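Local structure of putative DsbA oxidoreductase SCO1869 (3GL5) at residues 37-49 with 170-184. The protein is probably a thiol-disulfide oxidoreductase of the DsbA family, built on a thioredoxin fold. Sequence-based numbering, arbitrary orientation.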
ATOM      1  N   GLU A  37      -4.117   7.716   5.324  1.00 34.70           N
ATOM      2  CA  GLU A  37      -4.056   7.053   4.024  1.00 34.81           C
ATOM      3  C   GLU A  37      -5.202   6.040   3.926  1.00 34.28           C
ATOM      4  O   GLU A  37      -5.387   5.243   4.830  1.00 33.90           O
ATOM      5  CB  GLU A  37      -2.744   6.313   3.868  1.00 35.42           C
ATOM      6  CG  GLU A  37      -2.477   5.943   2.422  1.00 39.92           C
ATOM      7  CD  GLU A  37      -1.558   4.745   2.251  1.00 45.55           C
ATOM      8  OE1 GLU A  37      -1.019   4.231   3.276  1.00 49.39           O
ATOM      9  OE2 GLU A  37      -1.364   4.331   1.068  1.00 46.62           O
ATOM     10  N   VAL A  38      -5.961   6.092   2.828  1.00 33.96           N
ATOM     11  CA  VAL A  38      -7.107   5.209   2.590  1.00 33.63           C
ATOM     12  C   VAL A  38      -6.693   4.148   1.563  1.00 33.76           C
ATOM     13  O   VAL A  38      -6.191   4.490   0.486  1.00 33.79           O
ATOM     14  CB  VAL A  38      -8.304   6.004   2.054  1.00 33.50           C
ATOM     15  CG1 VAL A  38      -9.500   5.081   1.754  1.00 33.31           C
ATOM     16  CG2 VAL A  38      -8.692   7.083   3.046  1.00 34.51           C
ATOM     17  N   VAL A  39      -6.871   2.874   1.905  1.00 32.48           N
ATOM     18  CA  VAL A  39      -6.495   1.782   1.026  1.00 31.69           C
ATOM     19  C   VAL A  39      -7.770   0.952   0.809  1.00 31.02           C
ATOM     20  O   VAL A  39      -8.433   0.564   1.787  1.00 29.60           O
ATOM     21  CB  VAL A  39      -5.367   0.909   1.651  1.00 31.99           C
ATOM     22  CG1 VAL A  39      -5.110  -0.398   0.805  1.00 32.68           C
ATOM     23  CG2 VAL A  39      -4.085   1.700   1.788  1.00 32.44           C
ATOM     24  N   HIS A  40      -8.122   0.727  -0.455  1.00 29.25           N
ATOM     25  CA  HIS A  40      -9.282  -0.104  -0.784  1.00 29.59           C
ATOM     26  C   HIS A  40      -8.871  -1.548  -0.965  1.00 29.13           C
ATOM     27  O   HIS A  40      -7.763  -1.825  -1.457  1.00 28.41           O
ATOM     28  CB  HIS A  40     -10.030   0.417  -2.018  1.00 29.86           C
ATOM     29  CG  HIS A  40     -10.633   1.753  -1.801  1.00 32.51           C
ATOM     30  ND1 HIS A  40     -11.641   1.963  -0.885  1.00 32.82           N
ATOM     31  CD2 HIS A  40     -10.323   2.975  -2.315  1.00 37.04           C
ATOM     32  CE1 HIS A  40     -11.955   3.252  -0.873  1.00 35.17           C
ATOM     33  NE2 HIS A  40     -11.174   3.886  -1.734  1.00 37.25           N
ATOM     34  N   ARG A  41      -9.777  -2.442  -0.564  1.00 28.36           N
ATOM     35  CA  ARG A  41      -9.517  -3.869  -0.373  1.00 28.72           C
ATOM     36  C   ARG A  41     -10.689  -4.661  -0.936  1.00 28.59           C
ATOM     37  O   ARG A  41     -11.829  -4.233  -0.809  1.00 27.53           O
ATOM     38  CB  ARG A  41      -9.473  -4.169   1.113  1.00 29.41           C
ATOM     39  CG  ARG A  41      -8.324  -3.547   1.818  1.00 31.65           C
ATOM     40  CD  ARG A  41      -7.209  -4.472   1.624  1.00 34.78           C
ATOM     41  NE  ARG A  41      -6.153  -4.152   2.522  1.00 38.95           N
ATOM     42  CZ  ARG A  41      -5.193  -5.000   2.845  1.00 44.05           C
ATOM     43  NH1 ARG A  41      -5.179  -6.257   2.355  1.00 44.86           N
ATOM     44  NH2 ARG A  41      -4.257  -4.592   3.680  1.00 45.33           N
ATOM     45  N   SER A  42     -10.396  -5.790  -1.574  1.00 27.45           N
ATOM     46  CA  SER A  42     -11.416  -6.602  -2.222  1.00 27.97           C
ATOM     47  C   SER A  42     -12.221  -7.411  -1.220  1.00 27.10           C
ATOM     48  O   SER A  42     -11.662  -7.990  -0.300  1.00 27.13           O
ATOM     49  CB  SER A  42     -10.764  -7.619  -3.143  1.00 28.13           C
ATOM     50  OG  SER A  42     -10.004  -6.983  -4.145  1.00 33.53           O
ATOM     51  N   PHE A  43     -13.515  -7.529  -1.463  1.00 25.87           N
ATOM     52  CA  PHE A  43     -14.336  -8.483  -0.749  1.00 24.85           C
ATOM     53  C   PHE A  43     -15.418  -8.948  -1.685  1.00 24.81           C
ATOM     54  O   PHE A  43     -16.001  -8.132  -2.383  1.00 25.13           O
ATOM     55  CB  PHE A  43     -14.959  -7.793   0.479  1.00 25.79           C
ATOM     56  CG  PHE A  43     -15.668  -8.745   1.447  1.00 24.52           C
ATOM     57  CD1 PHE A  43     -15.026  -9.181   2.601  1.00 26.26           C
ATOM     58  CD2 PHE A  43     -17.000  -9.145   1.224  1.00 24.03           C
ATOM     59  CE1 PHE A  43     -15.675 -10.047   3.529  1.00 26.29           C
ATOM     60  CE2 PHE A  43     -17.677  -9.996   2.136  1.00 26.77           C
ATOM     61  CZ  PHE A  43     -17.004 -10.462   3.287  1.00 27.12           C
ATOM     62  N   GLU A  44     -15.705 -10.250  -1.720  1.00 24.72           N
ATOM     63  CA  GLU A  44     -16.816 -10.717  -2.541  1.00 25.52           C
ATOM     64  C   GLU A  44     -17.915 -11.234  -1.611  1.00 26.46           C
ATOM     65  O   GLU A  44     -17.703 -12.183  -0.862  1.00 26.66           O
ATOM     66  CB  GLU A  44     -16.391 -11.853  -3.487  1.00 24.86           C
ATOM     67  CG  GLU A  44     -15.679 -11.436  -4.772  1.00 23.63           C
ATOM     68  CD  GLU A  44     -15.050 -12.631  -5.458  1.00 24.58           C
ATOM     69  OE1 GLU A  44     -14.012 -13.154  -4.970  1.00 24.80           O
ATOM     70  OE2 GLU A  44     -15.629 -13.110  -6.446  1.00 22.98           O
ATOM     71  N   LEU A  45     -19.104 -10.660  -1.720  1.00 27.27           N
ATOM     72  CA  LEU A  45     -20.260 -11.186  -1.001  1.00 27.94           C
ATOM     73  C   LEU A  45     -20.631 -12.594  -1.501  1.00 28.58           C
ATOM     74  O   LEU A  45     -21.086 -13.417  -0.718  1.00 27.15           O
ATOM     75  CB  LEU A  45     -21.440 -10.231  -1.137  1.00 28.17           C
ATOM     76  CG  LEU A  45     -21.330  -8.989  -0.251  1.00 27.97           C
ATOM     77  CD1 LEU A  45     -22.234  -7.904  -0.815  1.00 30.90           C
ATOM     78  CD2 LEU A  45     -21.676  -9.314   1.228  1.00 25.67           C
ATOM     79  N   ASP A  46     -20.390 -12.881  -2.777  1.00 28.40           N
ATOM     80  CA  ASP A  46     -20.743 -14.202  -3.305  1.00 29.58           C
ATOM     81  C   ASP A  46     -19.621 -14.735  -4.186  1.00 29.28           C
ATOM     82  O   ASP A  46     -19.698 -14.695  -5.417  1.00 29.41           O
ATOM     83  CB  ASP A  46     -22.072 -14.095  -4.055  1.00 29.88           C
ATOM     84  CG  ASP A  46     -22.601 -15.429  -4.565  1.00 34.40           C
ATOM     85  OD1 ASP A  46     -22.076 -16.515  -4.207  1.00 37.41           O
ATOM     86  OD2 ASP A  46     -23.563 -15.369  -5.379  1.00 41.07           O
ATOM     87  N   PRO A  47     -18.542 -15.201  -3.556  1.00 28.76           N
ATOM     88  CA  PRO A  47     -17.391 -15.605  -4.379  1.00 28.77           C
ATOM     89  C   PRO A  47     -17.653 -16.875  -5.213  1.00 29.01           C
ATOM     90  O   PRO A  47     -16.911 -17.151  -6.180  1.00 28.25           O
ATOM     91  CB  PRO A  47     -16.295 -15.878  -3.340  1.00 28.39           C
ATOM     92  CG  PRO A  47     -17.065 -16.189  -2.042  1.00 27.67           C
ATOM     93  CD  PRO A  47     -18.345 -15.442  -2.111  1.00 27.88           C
ATOM     94  N   GLY A  48     -18.682 -17.642  -4.858  1.00 29.22           N
ATOM     95  CA  GLY A  48     -18.911 -18.907  -5.538  1.00 29.78           C
ATOM     96  C   GLY A  48     -19.802 -18.696  -6.733  1.00 30.37           C
ATOM     97  O   GLY A  48     -20.057 -19.612  -7.463  1.00 30.78           O
ATOM     98  N   ARG A  49     -20.292 -17.485  -6.930  1.00 31.08           N
ATOM     99  CA  ARG A  49     -21.247 -17.248  -7.989  1.00 32.30           C
ATOM    100  C   ARG A  49     -20.599 -17.404  -9.371  1.00 32.33           C
ATOM    101  O   ARG A  49     -19.436 -17.086  -9.545  1.00 32.45           O
ATOM    102  CB  ARG A  49     -21.845 -15.862  -7.833  1.00 31.99           C
ATOM    103  CG  ARG A  49     -22.914 -15.601  -8.824  1.00 35.48           C
ATOM    104  CD  ARG A  49     -23.532 -14.264  -8.612  1.00 39.12           C
ATOM    105  NE  ARG A  49     -24.876 -14.262  -9.161  1.00 40.29           N
ATOM    106  CZ  ARG A  49     -25.972 -14.599  -8.486  1.00 41.92           C
ATOM    107  NH1 ARG A  49     -25.901 -14.972  -7.210  1.00 37.76           N
ATOM    108  NH2 ARG A  49     -27.146 -14.554  -9.116  1.00 42.38           N
ATOM    109  N   ARG A 170      -7.676 -12.824  -3.490  1.00 26.05           N
ATOM    110  CA  ARG A 170      -7.852 -13.769  -2.411  1.00 25.38           C
ATOM    111  C   ARG A 170      -7.142 -13.280  -1.148  1.00 25.02           C
ATOM    112  O   ARG A 170      -7.652 -13.475  -0.078  1.00 26.75           O
ATOM    113  CB  ARG A 170      -7.347 -15.200  -2.800  1.00 25.02           C
ATOM    114  CG  ARG A 170      -8.040 -15.824  -3.968  1.00 23.48           C
ATOM    115  CD  ARG A 170      -9.547 -15.920  -3.751  1.00 22.72           C
ATOM    116  NE  ARG A 170     -10.197 -16.514  -4.928  1.00 24.58           N
ATOM    117  CZ  ARG A 170     -11.398 -16.187  -5.369  1.00 25.07           C
ATOM    118  NH1 ARG A 170     -12.112 -15.282  -4.716  1.00 26.97           N
ATOM    119  NH2 ARG A 170     -11.893 -16.764  -6.459  1.00 25.29           N
ATOM    120  N   ALA A 171      -5.959 -12.669  -1.261  1.00 24.89           N
ATOM    121  CA  ALA A 171      -5.224 -12.227  -0.081  1.00 23.79           C
ATOM    122  C   ALA A 171      -6.001 -11.130   0.669  1.00 24.43           C
ATOM    123  O   ALA A 171      -6.054 -11.138   1.876  1.00 25.22           O
ATOM    124  CB  ALA A 171      -3.822 -11.754  -0.473  1.00 24.04           C
ATOM    125  N   ASP A 172      -6.662 -10.221  -0.047  1.00 25.05           N
ATOM    126  CA  ASP A 172      -7.512  -9.214   0.589  1.00 23.87           C
ATOM    127  C   ASP A 172      -8.667  -9.926   1.297  1.00 24.36           C
ATOM    128  O   ASP A 172      -9.032  -9.604   2.434  1.00 24.42           O
ATOM    129  CB  ASP A 172      -8.087  -8.291  -0.485  1.00 24.18           C
ATOM    130  CG  ASP A 172      -7.169  -7.114  -0.835  1.00 23.98           C
ATOM    131  OD1 ASP A 172      -6.062  -6.975  -0.285  1.00 23.26           O
ATOM    132  OD2 ASP A 172      -7.581  -6.303  -1.667  1.00 25.25           O
ATOM    133  N   GLU A 173      -9.239 -10.924   0.629  1.00 24.44           N
ATOM    134  CA  GLU A 173     -10.393 -11.617   1.218  1.00 24.26           C
ATOM    135  C   GLU A 173      -9.969 -12.390   2.448  1.00 23.08           C
ATOM    136  O   GLU A 173     -10.647 -12.399   3.433  1.00 24.05           O
ATOM    137  CB  GLU A 173     -11.068 -12.541   0.195  1.00 22.11           C
ATOM    138  CG  GLU A 173     -11.728 -11.745  -0.872  1.00 22.89           C
ATOM    139  CD  GLU A 173     -12.195 -12.579  -2.082  1.00 26.26           C
ATOM    140  OE1 GLU A 173     -11.748 -13.746  -2.257  1.00 26.91           O
ATOM    141  OE2 GLU A 173     -13.042 -12.062  -2.849  1.00 27.75           O
ATOM    142  N   ARG A 174      -8.836 -13.043   2.353  1.00 24.36           N
ATOM    143  CA  ARG A 174      -8.236 -13.745   3.480  1.00 25.90           C
ATOM    144  C   ARG A 174      -8.062 -12.824   4.702  1.00 25.54           C
ATOM    145  O   ARG A 174      -8.483 -13.149   5.801  1.00 25.80           O
ATOM    146  CB  ARG A 174      -6.905 -14.361   3.048  1.00 24.53           C
ATOM    147  CG  ARG A 174      -6.173 -15.023   4.160  1.00 27.06           C
ATOM    148  CD  ARG A 174      -4.838 -15.486   3.716  1.00 32.28           C
ATOM    149  NE  ARG A 174      -3.803 -14.439   3.713  1.00 38.54           N
ATOM    150  CZ  ARG A 174      -3.041 -14.118   2.658  1.00 38.20           C
ATOM    151  NH1 ARG A 174      -3.206 -14.736   1.498  1.00 36.88           N
ATOM    152  NH2 ARG A 174      -2.091 -13.188   2.767  1.00 39.33           N
ATOM    153  N   GLU A 175      -7.427 -11.673   4.489  1.00 26.56           N
ATOM    154  CA  GLU A 175      -7.188 -10.650   5.537  1.00 25.28           C
ATOM    155  C   GLU A 175      -8.502 -10.184   6.234  1.00 25.16           C
ATOM    156  O   GLU A 175      -8.573 -10.109   7.474  1.00 24.12           O
ATOM    157  CB  GLU A 175      -6.442  -9.491   4.876  1.00 25.63           C
ATOM    158  CG  GLU A 175      -5.979  -8.385   5.782  1.00 28.05           C
ATOM    159  CD  GLU A 175      -4.668  -8.702   6.444  1.00 32.40           C
ATOM    160  OE1 GLU A 175      -3.729  -9.136   5.729  1.00 35.34           O
ATOM    161  OE2 GLU A 175      -4.575  -8.508   7.675  1.00 32.21           O
ATOM    162  N   ALA A 176      -9.555  -9.950   5.448  1.00 25.46           N
ATOM    163  CA  ALA A 176     -10.877  -9.587   5.984  1.00 26.10           C
ATOM    164  C   ALA A 176     -11.423 -10.689   6.890  1.00 27.02           C
ATOM    165  O   ALA A 176     -11.962 -10.429   7.981  1.00 27.07           O
ATOM    166  CB  ALA A 176     -11.847  -9.354   4.832  1.00 26.85           C
ATOM    167  N   ALA A 177     -11.316 -11.924   6.408  1.00 26.81           N
ATOM    168  CA  ALA A 177     -11.742 -13.089   7.182  1.00 27.13           C
ATOM    169  C   ALA A 177     -10.927 -13.186   8.492  1.00 26.81           C
ATOM    170  O   ALA A 177     -11.493 -13.395   9.554  1.00 26.49           O
ATOM    171  CB  ALA A 177     -11.667 -14.417   6.323  1.00 26.44           C
ATOM    172  N   GLN A 178      -9.618 -12.962   8.427  1.00 27.26           N
ATOM    173  CA  GLN A 178      -8.789 -12.961   9.640  1.00 27.20           C
ATOM    174  C   GLN A 178      -9.169 -11.834  10.593  1.00 27.66           C
ATOM    175  O   GLN A 178      -9.089 -12.005  11.811  1.00 28.71           O
ATOM    176  CB  GLN A 178      -7.306 -12.841   9.278  1.00 27.72           C
ATOM    177  CG  GLN A 178      -6.680 -14.161   8.859  1.00 29.77           C
ATOM    178  CD  GLN A 178      -5.344 -14.007   8.166  1.00 30.38           C
ATOM    179  OE1 GLN A 178      -4.734 -12.951   8.222  1.00 35.02           O
ATOM    180  NE2 GLN A 178      -4.873 -15.076   7.515  1.00 29.79           N
ATOM    181  N   LEU A 179      -9.554 -10.675  10.056  1.00 26.69           N
ATOM    182  CA  LEU A 179      -9.940  -9.556  10.899  1.00 26.16           C
ATOM    183  C   LEU A 179     -11.353  -9.656  11.451  1.00 27.11           C
ATOM    184  O   LEU A 179     -11.785  -8.735  12.122  1.00 28.49           O
ATOM    185  CB  LEU A 179      -9.746  -8.232  10.180  1.00 24.76           C
ATOM    186  CG  LEU A 179      -8.273  -7.949   9.982  1.00 23.20           C
ATOM    187  CD1 LEU A 179      -8.100  -6.773   9.080  1.00 22.13           C
ATOM    188  CD2 LEU A 179      -7.586  -7.728  11.359  1.00 21.40           C
ATOM    189  N   GLY A 180     -12.056 -10.752  11.162  1.00 27.20           N
ATOM    190  CA  GLY A 180     -13.385 -11.000  11.702  1.00 27.37           C
ATOM    191  C   GLY A 180     -14.589 -10.517  10.894  1.00 27.70           C
ATOM    192  O   GLY A 180     -15.724 -10.780  11.293  1.00 28.52           O
ATOM    193  N   ALA A 181     -14.364  -9.839   9.768  1.00 26.96           N
ATOM    194  CA  ALA A 181     -15.450  -9.299   8.949  1.00 27.13           C
ATOM    195  C   ALA A 181     -16.251 -10.380   8.230  1.00 27.28           C
ATOM    196  O   ALA A 181     -15.665 -11.205   7.567  1.00 28.68           O
ATOM    197  CB  ALA A 181     -14.858  -8.334   7.920  1.00 26.57           C
ATOM    198  N   THR A 182     -17.575 -10.381   8.321  1.00 27.26           N
ATOM    199  CA  THR A 182     -18.365 -11.305   7.503  1.00 27.54           C
ATOM    200  C   THR A 182     -19.333 -10.565   6.582  1.00 27.02           C
ATOM    201  O   THR A 182     -20.210 -11.162   5.952  1.00 27.67           O
ATOM    202  CB  THR A 182     -19.206 -12.263   8.367  1.00 28.43           C
ATOM    203  OG1 THR A 182     -20.178 -11.508   9.099  1.00 29.32           O
ATOM    204  CG2 THR A 182     -18.338 -13.083   9.336  1.00 29.54           C
ATOM    205  N   GLY A 183     -19.194  -9.252   6.536  1.00 26.22           N
ATOM    206  CA  GLY A 183     -20.086  -8.401   5.779  1.00 24.96           C
ATOM    207  C   GLY A 183     -19.380  -7.075   5.513  1.00 23.91           C
ATOM    208  O   GLY A 183     -18.463  -6.689   6.233  1.00 24.58           O
ATOM    209  N   VAL A 184     -19.798  -6.390   4.460  1.00 22.10           N
ATOM    210  CA  VAL A 184     -19.179  -5.117   4.054  1.00 20.68           C
ATOM    211  C   VAL A 184     -20.242  -3.993   3.961  1.00 20.10           C
ATOM    212  O   VAL A 184     -21.436  -4.291   3.848  1.00 17.25           O
ATOM    213  CB  VAL A 184     -18.437  -5.285   2.708  1.00 20.28           C
ATOM    214  CG1 VAL A 184     -17.135  -6.020   2.935  1.00 20.55           C
ATOM    215  CG2 VAL A 184     -19.309  -6.012   1.678  1.00 18.96           C
TER
HETATM  216  O   HOH W   1      -6.254  -4.009  -1.545  1.00 29.66           O
HETATM  217  O   HOH W   2     -14.536 -15.629  -6.866  1.00 25.59           O
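In the thioredoxin fold of this DsbA relative, the C-terminal end of strand 36-42, outermost in the sheet within this chain, crosses helix 170-178 almost perpendicularly (95° between segments 37-42 and 170-178), and Asp-172 ties the two together. Its short carboxylate serves two donors at once: OD2 accepts the backbone N-H of Ser-42 in a nearly straight bond (2.9 Å) and takes a water that also donates to His-40 O, while OD1 forms a salt bridge with Arg-41 NH1 (2.9 Å), approached from above the carboxylate plane. Arg-41, long enough to bend at chi2 (-84°) and reach it, pairs through NH2 with Glu-6. With an alanine at Asp-172, the Ser-42 N-H is likely to lose its acceptor and Arg-41 NH1 this carboxylate. Beyond the strand, flat Phe-43 lays one ring face under Val-184 CG1, a CH-pi contact 3.7 Å from the centroid, and small Ala-176 fits at the ring edge. Val-184 also touches Cys-13 and Cys-16, the disulfide-bonded CxxC pair. At Glu-44, Arg-170 NH1 salt-bridges Glu-173 OE1 (2.9 Å) and Glu-44 OE1, the latter hydrogen bond weak. Glu-44 OE1 and Glu-173 OE2 are 2.6 Å apart, implying that one acid probably donates a proton to the other, with Arg-170 probably offsetting the remaining charge.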